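Local coordinates for protein thiosulfate sulfurtransferase (PDB 1YT8) that probably transfers sulfur from thiosulfate to cyanide, as a thiosulfate sulfurtransferase with several rhodanese-like domains in one chain, at residues Arg144-Ile149 / Ala182-Thr187; Val175-Glu180 / Arg238-Ile243; Thr187-Asn192 / Asn213-Leu218. One frame throughout, in Å; residues are numbered along the deposited sequence.

Contact 1 (Arg144-Ile149 / Ala182-Thr187)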
ATOM      1  N   ARG A 144     -29.243 -19.441  11.970  1.00 23.68           N
ATOM      2  CA  ARG A 144     -29.488 -18.217  12.729  1.00 24.77           C
ATOM      3  C   ARG A 144     -28.615 -18.238  13.984  1.00 24.99           C
ATOM      4  O   ARG A 144     -29.027 -17.801  15.063  1.00 21.88           O
ATOM      5  CB  ARG A 144     -30.967 -18.128  13.107  1.00 29.15           C
ATOM      6  CG  ARG A 144     -31.873 -18.446  11.936  1.00 34.36           C
ATOM      7  CD  ARG A 144     -33.318 -18.584  12.343  1.00 38.16           C
ATOM      8  NE  ARG A 144     -34.062 -19.312  11.322  1.00 41.17           N
ATOM      9  CZ  ARG A 144     -35.374 -19.517  11.351  1.00 44.20           C
ATOM     10  NH1 ARG A 144     -36.102 -19.040  12.355  1.00 45.22           N
ATOM     11  NH2 ARG A 144     -35.955 -20.207  10.379  1.00 44.39           N
ATOM     12  N   ALA A 145     -27.406 -18.760  13.824  1.00 23.06           N
ATOM     13  CA  ALA A 145     -26.453 -18.864  14.920  1.00 22.91           C
ATOM     14  C   ALA A 145     -26.047 -17.500  15.460  1.00 23.28           C
ATOM     15  O   ALA A 145     -26.016 -16.511  14.725  1.00 20.95           O
ATOM     16  CB  ALA A 145     -25.214 -19.616  14.454  1.00 23.46           C
ATOM     17  N   GLU A 146     -25.736 -17.456  16.752  1.00 21.56           N
ATOM     18  CA  GLU A 146     -25.295 -16.223  17.382  1.00 22.04           C
ATOM     19  C   GLU A 146     -23.829 -16.063  17.004  1.00 19.75           C
ATOM     20  O   GLU A 146     -22.939 -16.658  17.622  1.00 16.46           O
ATOM     21  CB  GLU A 146     -25.429 -16.306  18.903  1.00 25.63           C
ATOM     22  CG  GLU A 146     -24.949 -15.047  19.621  1.00 27.42           C
ATOM     23  CD  GLU A 146     -25.177 -15.118  21.117  1.00 34.01           C
ATOM     24  OE1 GLU A 146     -24.692 -16.085  21.741  1.00 36.03           O
ATOM     25  OE2 GLU A 146     -25.836 -14.208  21.673  1.00 37.23           O
ATOM     26  N   ALA A 147     -23.591 -15.268  15.970  1.00 17.17           N
ATOM     27  CA  ALA A 147     -22.244 -15.043  15.485  1.00 15.22           C
ATOM     28  C   ALA A 147     -22.211 -13.763  14.679  1.00 13.70           C
ATOM     29  O   ALA A 147     -23.205 -13.385  14.066  1.00 17.06           O
ATOM     30  CB  ALA A 147     -21.805 -16.211  14.605  1.00 14.84           C
ATOM     31  N   VAL A 148     -21.069 -13.091  14.690  1.00 13.92           N
ATOM     32  CA  VAL A 148     -20.914 -11.876  13.906  1.00 13.65           C
ATOM     33  C   VAL A 148     -19.742 -12.106  12.970  1.00 13.78           C
ATOM     34  O   VAL A 148     -18.770 -12.776  13.328  1.00 15.67           O
ATOM     35  CB  VAL A 148     -20.653 -10.631  14.794  1.00 12.91           C
ATOM     36  CG1 VAL A 148     -21.892 -10.335  15.635  1.00 15.12           C
ATOM     37  CG2 VAL A 148     -19.439 -10.845  15.681  1.00 15.65           C
ATOM     38  N   ILE A 149     -19.857 -11.592  11.751  1.00 12.82           N
ATOM     39  CA  ILE A 149     -18.803 -11.732  10.756  1.00 12.18           C
ATOM     40  C   ILE A 149     -18.215 -10.343  10.578  1.00 12.51           C
ATOM     41  O   ILE A 149     -18.902  -9.420  10.140  1.00 12.39           O
ATOM     42  CB  ILE A 149     -19.368 -12.256   9.416  1.00 12.91           C
ATOM     43  CG1 ILE A 149     -20.071 -13.599   9.652  1.00 12.99           C
ATOM     44  CG2 ILE A 149     -18.239 -12.428   8.396  1.00 14.99           C
ATOM     45  CD1 ILE A 149     -20.666 -14.240   8.402  1.00 12.86           C
ATOM     46  N   ALA A 182     -19.760  -7.885  19.948  1.00 15.92           N
ATOM     47  CA  ALA A 182     -20.001  -9.242  20.433  1.00 15.26           C
ATOM     48  C   ALA A 182     -19.857  -9.276  21.956  1.00 15.43           C
ATOM     49  O   ALA A 182     -18.987  -9.965  22.498  1.00 14.30           O
ATOM     50  CB  ALA A 182     -19.011 -10.206  19.787  1.00 15.65           C
ATOM     51  N   PRO A 183     -20.724  -8.536  22.668  1.00 16.12           N
ATOM     52  CA  PRO A 183     -20.694  -8.472  24.135  1.00 16.75           C
ATOM     53  C   PRO A 183     -20.914  -9.797  24.862  1.00 16.17           C
ATOM     54  O   PRO A 183     -20.367 -10.012  25.945  1.00 17.01           O
ATOM     55  CB  PRO A 183     -21.775  -7.437  24.457  1.00 15.26           C
ATOM     56  CG  PRO A 183     -22.753  -7.601  23.325  1.00 16.27           C
ATOM     57  CD  PRO A 183     -21.829  -7.722  22.127  1.00 15.79           C
ATOM     58  N   ASP A 184     -21.710 -10.680  24.271  1.00 16.45           N
ATOM     59  CA  ASP A 184     -21.984 -11.979  24.874  1.00 17.42           C
ATOM     60  C   ASP A 184     -20.798 -12.903  24.581  1.00 17.21           C
ATOM     61  O   ASP A 184     -20.451 -13.132  23.423  1.00 17.91           O
ATOM     62  CB  ASP A 184     -23.262 -12.573  24.276  1.00 17.07           C
ATOM     63  CG  ASP A 184     -23.821 -13.718  25.101  1.00 20.50           C
ATOM     64  OD1 ASP A 184     -23.035 -14.572  25.557  1.00 19.67           O
ATOM     65  OD2 ASP A 184     -25.056 -13.768  25.282  1.00 18.71           O
ATOM     66  N   PRO A 185     -20.158 -13.444  25.627  1.00 18.05           N
ATOM     67  CA  PRO A 185     -19.013 -14.339  25.416  1.00 18.11           C
ATOM     68  C   PRO A 185     -19.341 -15.583  24.593  1.00 18.37           C
ATOM     69  O   PRO A 185     -18.444 -16.223  24.041  1.00 19.86           O
ATOM     70  CB  PRO A 185     -18.569 -14.672  26.840  1.00 18.26           C
ATOM     71  CG  PRO A 185     -19.846 -14.596  27.615  1.00 19.77           C
ATOM     72  CD  PRO A 185     -20.490 -13.344  27.058  1.00 16.19           C
ATOM     73  N   ARG A 186     -20.623 -15.928  24.503  1.00 17.53           N
ATOM     74  CA  ARG A 186     -21.037 -17.098  23.730  1.00 18.98           C
ATOM     75  C   ARG A 186     -21.066 -16.800  22.227  1.00 19.01           C
ATOM     76  O   ARG A 186     -20.986 -17.714  21.407  1.00 18.95           O
ATOM     77  CB  ARG A 186     -22.427 -17.566  24.175  1.00 23.36           C
ATOM     78  CG  ARG A 186     -22.505 -18.043  25.614  1.00 27.25           C
ATOM     79  CD  ARG A 186     -23.952 -18.258  26.032  1.00 30.63           C
ATOM     80  NE  ARG A 186     -24.736 -17.030  25.904  1.00 34.82           N
ATOM     81  CZ  ARG A 186     -26.027 -16.926  26.205  1.00 36.19           C
ATOM     82  NH1 ARG A 186     -26.694 -17.981  26.656  1.00 37.82           N
ATOM     83  NH2 ARG A 186     -26.653 -15.769  26.054  1.00 37.30           N
ATOM     84  N   THR A 187     -21.180 -15.522  21.876  1.00 17.51           N
ATOM     85  CA  THR A 187     -21.233 -15.104  20.473  1.00 16.48           C
ATOM     86  C   THR A 187     -19.946 -15.413  19.713  1.00 15.99           C
ATOM     87  O   THR A 187     -18.857 -14.987  20.111  1.00 14.79           O
ATOM     88  CB  THR A 187     -21.507 -13.583  20.349  1.00 16.61           C
ATOM     89  OG1 THR A 187     -22.758 -13.269  20.968  1.00 15.19           O
ATOM     90  CG2 THR A 187     -21.563 -13.157  18.884  1.00 16.10           C
TER
HETATM   91  O   HOH W   1     -22.401 -19.088  19.309  1.00 26.76           O

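Contact 2 (Val175-Glu180 / Arg238-Ile243)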
ATOM      1  N   VAL A 175      -9.580  -5.549  17.973  1.00 12.08           N
ATOM      2  CA  VAL A 175      -9.467  -5.676  19.423  1.00 12.30           C
ATOM      3  C   VAL A 175     -10.170  -4.529  20.148  1.00 12.49           C
ATOM      4  O   VAL A 175     -10.709  -4.708  21.242  1.00 15.99           O
ATOM      5  CB  VAL A 175      -7.981  -5.740  19.845  1.00 12.48           C
ATOM      6  CG1 VAL A 175      -7.856  -5.788  21.363  1.00 14.46           C
ATOM      7  CG2 VAL A 175      -7.338  -6.977  19.230  1.00 12.53           C
ATOM      8  N   LEU A 176     -10.185  -3.355  19.526  1.00 12.49           N
ATOM      9  CA  LEU A 176     -10.819  -2.183  20.125  1.00 13.71           C
ATOM     10  C   LEU A 176     -12.351  -2.189  20.094  1.00 15.47           C
ATOM     11  O   LEU A 176     -12.992  -1.746  21.047  1.00 17.41           O
ATOM     12  CB  LEU A 176     -10.326  -0.909  19.432  1.00 14.38           C
ATOM     13  CG  LEU A 176     -10.896   0.439  19.904  1.00 15.49           C
ATOM     14  CD1 LEU A 176     -10.414   0.745  21.317  1.00 12.78           C
ATOM     15  CD2 LEU A 176     -10.448   1.546  18.957  1.00 13.65           C
ATOM     16  N   ARG A 177     -12.937  -2.694  19.010  1.00 14.97           N
ATOM     17  CA  ARG A 177     -14.393  -2.678  18.858  1.00 16.23           C
ATOM     18  C   ARG A 177     -15.167  -3.958  19.161  1.00 15.62           C
ATOM     19  O   ARG A 177     -16.383  -3.903  19.342  1.00 15.78           O
ATOM     20  CB  ARG A 177     -14.748  -2.265  17.428  1.00 17.25           C
ATOM     21  CG  ARG A 177     -13.888  -1.152  16.853  1.00 18.97           C
ATOM     22  CD  ARG A 177     -14.297   0.214  17.353  1.00 17.86           C
ATOM     23  NE  ARG A 177     -13.385   1.239  16.854  1.00 17.67           N
ATOM     24  CZ  ARG A 177     -13.525   2.541  17.078  1.00 19.48           C
ATOM     25  NH1 ARG A 177     -14.548   2.987  17.794  1.00 18.40           N
ATOM     26  NH2 ARG A 177     -12.628   3.397  16.601  1.00 16.46           N
ATOM     27  N   VAL A 178     -14.482  -5.097  19.218  1.00 14.22           N
ATOM     28  CA  VAL A 178     -15.160  -6.378  19.418  1.00 15.39           C
ATOM     29  C   VAL A 178     -16.100  -6.523  20.615  1.00 17.34           C
ATOM     30  O   VAL A 178     -17.143  -7.172  20.507  1.00 16.94           O
ATOM     31  CB  VAL A 178     -14.145  -7.559  19.434  1.00 14.76           C
ATOM     32  CG1 VAL A 178     -13.303  -7.525  20.694  1.00 13.55           C
ATOM     33  CG2 VAL A 178     -14.892  -8.887  19.310  1.00 17.07           C
ATOM     34  N   ALA A 179     -15.754  -5.922  21.748  1.00 18.71           N
ATOM     35  CA  ALA A 179     -16.606  -6.035  22.931  1.00 20.90           C
ATOM     36  C   ALA A 179     -17.986  -5.402  22.727  1.00 21.46           C
ATOM     37  O   ALA A 179     -18.961  -5.817  23.352  1.00 22.74           O
ATOM     38  CB  ALA A 179     -15.914  -5.407  24.137  1.00 19.99           C
ATOM     39  N   GLU A 180     -18.063  -4.404  21.851  1.00 20.49           N
ATOM     40  CA  GLU A 180     -19.322  -3.712  21.568  1.00 20.04           C
ATOM     41  C   GLU A 180     -20.124  -4.435  20.483  1.00 18.03           C
ATOM     42  O   GLU A 180     -21.342  -4.297  20.406  1.00 16.22           O
ATOM     43  CB  GLU A 180     -19.047  -2.276  21.106  1.00 22.84           C
ATOM     44  CG  GLU A 180     -18.207  -1.427  22.057  1.00 28.52           C
ATOM     45  CD  GLU A 180     -19.036  -0.551  22.988  1.00 31.31           C
ATOM     46  OE1 GLU A 180     -20.023   0.059  22.522  1.00 31.78           O
ATOM     47  OE2 GLU A 180     -18.683  -0.452  24.183  1.00 34.35           O
ATOM     48  N   ARG A 238     -22.814  -1.770   6.997  1.00 15.72           N
ATOM     49  CA  ARG A 238     -22.722  -2.112   8.417  1.00 14.78           C
ATOM     50  C   ARG A 238     -21.302  -1.814   8.871  1.00 15.31           C
ATOM     51  O   ARG A 238     -20.334  -2.214   8.221  1.00 13.93           O
ATOM     52  CB  ARG A 238     -23.039  -3.590   8.641  1.00 14.72           C
ATOM     53  CG  ARG A 238     -24.301  -4.049   7.938  1.00 13.93           C
ATOM     54  CD  ARG A 238     -24.733  -5.424   8.422  1.00 15.35           C
ATOM     55  NE  ARG A 238     -25.701  -6.021   7.509  1.00 17.33           N
ATOM     56  CZ  ARG A 238     -25.376  -6.630   6.373  1.00 20.06           C
ATOM     57  NH1 ARG A 238     -24.104  -6.732   6.011  1.00 16.39           N
ATOM     58  NH2 ARG A 238     -26.327  -7.128   5.591  1.00 20.19           N
ATOM     59  N   ARG A 239     -21.175  -1.116   9.990  1.00 15.63           N
ATOM     60  CA  ARG A 239     -19.861  -0.750  10.485  1.00 17.04           C
ATOM     61  C   ARG A 239     -19.810  -0.644  12.004  1.00 16.92           C
ATOM     62  O   ARG A 239     -20.840  -0.513  12.666  1.00 18.64           O
ATOM     63  CB  ARG A 239     -19.440   0.576   9.830  1.00 20.89           C
ATOM     64  CG  ARG A 239     -18.254   1.263  10.479  1.00 26.63           C
ATOM     65  CD  ARG A 239     -17.339   1.931   9.456  1.00 31.35           C
ATOM     66  NE  ARG A 239     -18.036   2.828   8.539  1.00 32.75           N
ATOM     67  CZ  ARG A 239     -17.416   3.638   7.682  1.00 33.17           C
ATOM     68  NH1 ARG A 239     -16.088   3.663   7.631  1.00 31.76           N
ATOM     69  NH2 ARG A 239     -18.119   4.420   6.873  1.00 31.28           N
ATOM     70  N   PHE A 240     -18.600  -0.721  12.551  1.00 16.98           N
ATOM     71  CA  PHE A 240     -18.400  -0.612  13.986  1.00 18.11           C
ATOM     72  C   PHE A 240     -18.841   0.779  14.430  1.00 18.67           C
ATOM     73  O   PHE A 240     -18.982   1.690  13.611  1.00 17.64           O
ATOM     74  CB  PHE A 240     -16.918  -0.819  14.326  1.00 19.37           C
ATOM     75  CG  PHE A 240     -16.012   0.244  13.763  1.00 20.24           C
ATOM     76  CD1 PHE A 240     -15.849   1.463  14.418  1.00 20.79           C
ATOM     77  CD2 PHE A 240     -15.341   0.037  12.559  1.00 20.36           C
ATOM     78  CE1 PHE A 240     -15.033   2.460  13.882  1.00 21.51           C
ATOM     79  CE2 PHE A 240     -14.523   1.025  12.014  1.00 20.44           C
ATOM     80  CZ  PHE A 240     -14.368   2.239  12.674  1.00 22.96           C
ATOM     81  N   GLY A 241     -19.045   0.940  15.731  1.00 19.48           N
ATOM     82  CA  GLY A 241     -19.455   2.230  16.246  1.00 20.94           C
ATOM     83  C   GLY A 241     -18.514   2.709  17.333  1.00 22.25           C
ATOM     84  O   GLY A 241     -17.491   2.075  17.611  1.00 22.04           O
ATOM     85  N   ALA A 242     -18.858   3.839  17.938  1.00 22.93           N
ATOM     86  CA  ALA A 242     -18.062   4.401  19.019  1.00 25.27           C
ATOM     87  C   ALA A 242     -18.190   3.442  20.195  1.00 26.21           C
ATOM     88  O   ALA A 242     -19.213   2.769  20.346  1.00 27.17           O
ATOM     89  CB  ALA A 242     -18.595   5.777  19.398  1.00 24.59           C
ATOM     90  N   ILE A 243     -17.158   3.370  21.023  1.00 26.85           N
ATOM     91  CA  ILE A 243     -17.185   2.473  22.170  1.00 29.17           C
ATOM     92  C   ILE A 243     -17.164   3.243  23.482  1.00 29.47           C
ATOM     93  O   ILE A 243     -16.871   4.441  23.502  1.00 29.87           O
ATOM     94  CB  ILE A 243     -15.981   1.512  22.152  1.00 29.12           C
ATOM     95  CG1 ILE A 243     -14.680   2.308  22.282  1.00 30.35           C
ATOM     96  CG2 ILE A 243     -15.976   0.713  20.852  1.00 29.05           C
ATOM     97  CD1 ILE A 243     -13.458   1.443  22.491  1.00 31.38           C
TER
HETATM   98  O   HOH W   2     -20.139   0.371  19.814  1.00 22.24           O

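Contact 3 (Thr187-Asn192 / Asn213-Leu218)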
ATOM      1  N   THR A 187     -21.180 -15.522  21.876  1.00 17.51           N
ATOM      2  CA  THR A 187     -21.233 -15.104  20.473  1.00 16.48           C
ATOM      3  C   THR A 187     -19.946 -15.413  19.713  1.00 15.99           C
ATOM      4  O   THR A 187     -18.857 -14.987  20.111  1.00 14.79           O
ATOM      5  CB  THR A 187     -21.507 -13.583  20.349  1.00 16.61           C
ATOM      6  OG1 THR A 187     -22.758 -13.269  20.968  1.00 15.19           O
ATOM      7  CG2 THR A 187     -21.563 -13.157  18.884  1.00 16.10           C
ATOM      8  N   ARG A 188     -20.076 -16.153  18.615  1.00 14.81           N
ATOM      9  CA  ARG A 188     -18.915 -16.484  17.797  1.00 15.67           C
ATOM     10  C   ARG A 188     -18.475 -15.245  17.035  1.00 14.56           C
ATOM     11  O   ARG A 188     -19.306 -14.448  16.596  1.00 12.82           O
ATOM     12  CB  ARG A 188     -19.252 -17.569  16.773  1.00 19.91           C
ATOM     13  CG  ARG A 188     -19.768 -18.864  17.352  1.00 25.34           C
ATOM     14  CD  ARG A 188     -19.741 -19.964  16.305  1.00 28.77           C
ATOM     15  NE  ARG A 188     -18.387 -20.143  15.802  1.00 33.89           N
ATOM     16  CZ  ARG A 188     -17.844 -21.314  15.493  1.00 32.19           C
ATOM     17  NH1 ARG A 188     -18.536 -22.436  15.632  1.00 32.70           N
ATOM     18  NH2 ARG A 188     -16.597 -21.358  15.057  1.00 31.06           N
ATOM     19  N   VAL A 189     -17.167 -15.088  16.878  1.00 14.32           N
ATOM     20  CA  VAL A 189     -16.622 -13.970  16.126  1.00 13.07           C
ATOM     21  C   VAL A 189     -15.855 -14.584  14.966  1.00 14.37           C
ATOM     22  O   VAL A 189     -14.937 -15.387  15.162  1.00 14.84           O
ATOM     23  CB  VAL A 189     -15.687 -13.092  16.989  1.00 12.69           C
ATOM     24  CG1 VAL A 189     -14.992 -12.041  16.118  1.00 13.50           C
ATOM     25  CG2 VAL A 189     -16.500 -12.392  18.071  1.00 13.56           C
ATOM     26  N   ILE A 190     -16.269 -14.223  13.758  1.00 13.18           N
ATOM     27  CA  ILE A 190     -15.660 -14.722  12.534  1.00 13.32           C
ATOM     28  C   ILE A 190     -15.066 -13.530  11.790  1.00 12.71           C
ATOM     29  O   ILE A 190     -15.754 -12.535  11.566  1.00 15.06           O
ATOM     30  CB  ILE A 190     -16.723 -15.400  11.646  1.00 11.49           C
ATOM     31  CG1 ILE A 190     -17.349 -16.577  12.401  1.00 12.91           C
ATOM     32  CG2 ILE A 190     -16.096 -15.869  10.338  1.00 13.91           C
ATOM     33  CD1 ILE A 190     -18.575 -17.166  11.724  1.00 13.68           C
ATOM     34  N   VAL A 191     -13.790 -13.622  11.424  1.00 12.56           N
ATOM     35  CA  VAL A 191     -13.125 -12.534  10.709  1.00 11.59           C
ATOM     36  C   VAL A 191     -12.856 -12.943   9.262  1.00 12.42           C
ATOM     37  O   VAL A 191     -12.378 -14.050   9.004  1.00 15.13           O
ATOM     38  CB  VAL A 191     -11.764 -12.161  11.369  1.00 11.41           C
ATOM     39  CG1 VAL A 191     -11.158 -10.950  10.660  1.00 11.14           C
ATOM     40  CG2 VAL A 191     -11.952 -11.866  12.865  1.00  9.16           C
ATOM     41  N   ASN A 192     -13.165 -12.056   8.316  1.00 11.40           N
ATOM     42  CA  ASN A 192     -12.920 -12.354   6.912  1.00 12.42           C
ATOM     43  C   ASN A 192     -12.221 -11.201   6.215  1.00 12.51           C
ATOM     44  O   ASN A 192     -12.152 -10.090   6.731  1.00 13.52           O
ATOM     45  CB  ASN A 192     -14.233 -12.622   6.151  1.00 12.56           C
ATOM     46  CG  ASN A 192     -14.942 -11.334   5.721  1.00 13.60           C
ATOM     47  OD1 ASN A 192     -15.736 -10.763   6.469  1.00 11.89           O
ATOM     48  ND2 ASN A 192     -14.638 -10.866   4.509  1.00 11.18           N
ATOM     49  N   ASN A 213     -14.768 -14.881  23.529  1.00 18.71           N
ATOM     50  CA  ASN A 213     -15.543 -15.454  22.427  1.00 17.36           C
ATOM     51  C   ASN A 213     -14.783 -16.476  21.593  1.00 17.69           C
ATOM     52  O   ASN A 213     -13.568 -16.371  21.423  1.00 17.71           O
ATOM     53  CB  ASN A 213     -15.986 -14.362  21.449  1.00 16.10           C
ATOM     54  CG  ASN A 213     -16.655 -13.198  22.128  1.00 17.08           C
ATOM     55  OD1 ASN A 213     -17.883 -13.086  22.140  1.00 18.96           O
ATOM     56  ND2 ASN A 213     -15.851 -12.315  22.696  1.00 14.17           N
ATOM     57  N   PRO A 214     -15.493 -17.486  21.063  1.00 17.76           N
ATOM     58  CA  PRO A 214     -14.801 -18.472  20.232  1.00 18.62           C
ATOM     59  C   PRO A 214     -14.560 -17.710  18.926  1.00 19.91           C
ATOM     60  O   PRO A 214     -15.492 -17.120  18.372  1.00 21.21           O
ATOM     61  CB  PRO A 214     -15.831 -19.594  20.093  1.00 19.44           C
ATOM     62  CG  PRO A 214     -17.146 -18.872  20.199  1.00 21.45           C
ATOM     63  CD  PRO A 214     -16.895 -17.869  21.300  1.00 17.64           C
ATOM     64  N   VAL A 215     -13.318 -17.696  18.451  1.00 19.22           N
ATOM     65  CA  VAL A 215     -12.975 -16.956  17.238  1.00 19.04           C
ATOM     66  C   VAL A 215     -12.429 -17.838  16.124  1.00 16.95           C
ATOM     67  O   VAL A 215     -11.796 -18.861  16.379  1.00 19.44           O
ATOM     68  CB  VAL A 215     -11.909 -15.870  17.539  1.00 21.48           C
ATOM     69  CG1 VAL A 215     -11.851 -14.864  16.400  1.00 20.66           C
ATOM     70  CG2 VAL A 215     -12.215 -15.181  18.855  1.00 21.68           C
ATOM     71  N   ALA A 216     -12.675 -17.433  14.883  1.00 14.85           N
ATOM     72  CA  ALA A 216     -12.183 -18.184  13.735  1.00 13.78           C
ATOM     73  C   ALA A 216     -12.189 -17.323  12.486  1.00 13.01           C
ATOM     74  O   ALA A 216     -12.976 -16.383  12.360  1.00 11.66           O
ATOM     75  CB  ALA A 216     -13.040 -19.436  13.504  1.00 14.67           C
ATOM     76  N   ALA A 217     -11.301 -17.640  11.555  1.00 12.23           N
ATOM     77  CA  ALA A 217     -11.249 -16.895  10.311  1.00 12.70           C
ATOM     78  C   ALA A 217     -12.148 -17.586   9.291  1.00 14.51           C
ATOM     79  O   ALA A 217     -12.304 -18.810   9.327  1.00 13.33           O
ATOM     80  CB  ALA A 217      -9.818 -16.856   9.789  1.00 12.76           C
ATOM     81  N   LEU A 218     -12.776 -16.806   8.414  1.00 13.64           N
ATOM     82  CA  LEU A 218     -13.568 -17.408   7.352  1.00 13.53           C
ATOM     83  C   LEU A 218     -12.473 -17.843   6.384  1.00 13.76           C
ATOM     84  O   LEU A 218     -11.779 -17.002   5.803  1.00 13.73           O
ATOM     85  CB  LEU A 218     -14.474 -16.383   6.670  1.00 14.28           C
ATOM     86  CG  LEU A 218     -15.060 -16.847   5.328  1.00 15.60           C
ATOM     87  CD1 LEU A 218     -15.868 -18.128   5.524  1.00 16.09           C
ATOM     88  CD2 LEU A 218     -15.938 -15.747   4.739  1.00 16.23           C
TER
HETATM   89  O   HOH W   3     -16.098 -18.248  15.710  1.00 19.94           O

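Contact 1 (Arg144-Ile149 / Ala182-Thr187)
Glu146 lies across Thr187 at about a right angle and makes the largest single share of this contact. Its CB points toward the 182-187 loop, and CG, anti to the backbone N (chi1 179°), is set against the threonine hydroxyl, with Glu146 CG 3.1 Å from Thr187 OG1. The next atom is as tight: Glu146 CD stands 3.0 Å from Thr187 OG1. Beyond it the carboxylate forks. OE1 rests on the root of Arg186, Glu146 OE1 to Arg186 CB being 3.6 Å; the guanidinium is near, but the oxygen lies well out of its plane, so only a loose charge attraction remains. OE2 comes within 3.7 Å of Asp184 OD2, two like charges with their carboxylate planes 60° apart. That closeness is probably eased by the pairing of Asp184 with Arg186, which would offset part of its charge. The arginine grips it side-on, NE to OD1 and NH2 to OD2, the latter a 2.7 Å salt bridge between Arg186 NH2 and Asp184 OD2. OD1 also accepts the backbone N of Arg186, an Asx turn built into the type I beta turn Asp184-Thr187. Thr187 CG2 packs 3.9 Å from Ala147 CA, and Val148 CG2 reaches Ala182 CB at 4.2 Å. Water 1 joins the backbones by donating to the carbonyl oxygens of both Glu146 and Arg186. The contact gathers the entrances of two neighbouring parallel strands at one end of a rhodanese-like sheet: Arg144 closes helix 134-142 with a Schellman motif just before strand 147-151, whereas Ala182 leaves helix 174-181 and its loop leads into strand 188-192, whose Arg188 and Ile190 bond to the backbone of Val148.

Contact 2 (Val175-Glu180 / Arg238-Ile243)
Phe240 sets one side of its ring, CD1 and CE1, over a face of the Arg177 guanidinium, the two planes 29° apart. Its CG sits between the backbone N and the carbonyl carbon (chi1 64°), and further out CE1 stands over the centre of the guanidinium, 3.5 Å from Arg177 CZ. Leu176 CD2 lies on the opposite face of that group, offset toward its rim, so the charged head is sandwiched between an aromatic and an aliphatic carbon. The aliphatic part of the arginine joins in, with Arg177 CD 3.5 Å from Phe240 CD1. Gly241 contributes its carbonyl: Arg177 NH1 gives it a weak, bent bond, 3.1 Å to Gly241 O at 129°. The stronger polar partner of the arginine is Glu173, which forms a salt bridge with NE. At Ala242 the CB turns away from the helix, but CA comes near the edge of the guanidinium and the carbonyl oxygen is served by water 2, which donates to both Ala242 O and Glu180 OE1. Ile243 meets two helical side chains, Leu176 with CD1 and Glu180 with CG2. Only 3.3 Å separates Leu176 CD1 from Ile243 CD1, tighter than usual for methyl groups. The bent chain of Glu180 is met crosswise, Ile243 CG2 to Glu180 CG also measuring 3.3 Å. Glu180 then carries its carboxylate onward, OE2 bonding to Ser244 N and Thr247 OG1. The linker thus runs past one side of helix 174-181 on its way from helix 221-227 to helix 245-262, where Ile243 also touches Arg248; helix 334-344 approaches the same region through Arg334, which touches Leu176 and Arg177.

Contact 3 (Thr187-Asn192 / Asn213-Leu218)
Val189, Ile190 and Val191 pair in parallel with Val215, Ala216 and Ala217, the strand axes 4.5 Å apart at closest and inclined by 31°. Four backbone bonds of 2.8 to 3.1 Å stitch them: Val189 N to Pro214 O, Ala216 N to Val189 O, Val191 N to Ala216 O and Leu218 N to Val191 O. CA-H groups of Arg188, Ile190, Val215 and Ala217 add weaker approaches to the same oxygens. Val189 and Val215 stand on one face with Val191 and Ala217, and Val189 CG1 and Val215 CG1 meet at 4.2 Å. Helix 197-208 packs over this face through Ser199, Thr203 and Leu206. On the other face Ile190 CG2, anti to its backbone N, comes 4.0 Å from Leu218 CB, while Ile190 and Ala216 both touch Leu132 of the edge strand. At the strand entrance Arg188 crosses Pro214 at about a right angle, Arg188 CG to Pro214 CG 3.9 Å. The arginine chain bends at chi3 (58°), and its NE donates to water 3, which lies in the guanidinium plane and donates a hydrogen bond to Pro214 O. At the other end Asn192 CB packs on Leu218, and its ND2 is turned away to Asp151. The chemistry is therefore chiefly backbone bonding flanked by apolar packing, which joins the two strands of the beta-alpha-beta unit 188-192, 197-208, 215-218; strand 188-192 delivers the chain directly to Cys193, which begins the sulfite-binding run Cys193-Arg198.

How the contacts relate
Contacts 1 and 3 lie 9 Å apart, centre to centre, and share Thr187; contact 2 is 13 Å from contact 1 and 14 Å from contact 3. Strands 147-151, 188-192 and 215-218 are consecutive in one five-stranded parallel sheet; contact 1 lies at the entrance of the middle strand, 188-192, and contact 3 runs along it. Contact 3 follows contact 1 along the chain, whereas contact 2 alternates with contact 1 and spans contact 3. Helix 174-181 of contact 2 runs directly into the loop of contact 1 and touches contact 3 where Val178 packs on Val189. The sheet core of one rhodanese-like domain is thereby linked to the linker that leads onward to helix 245-262.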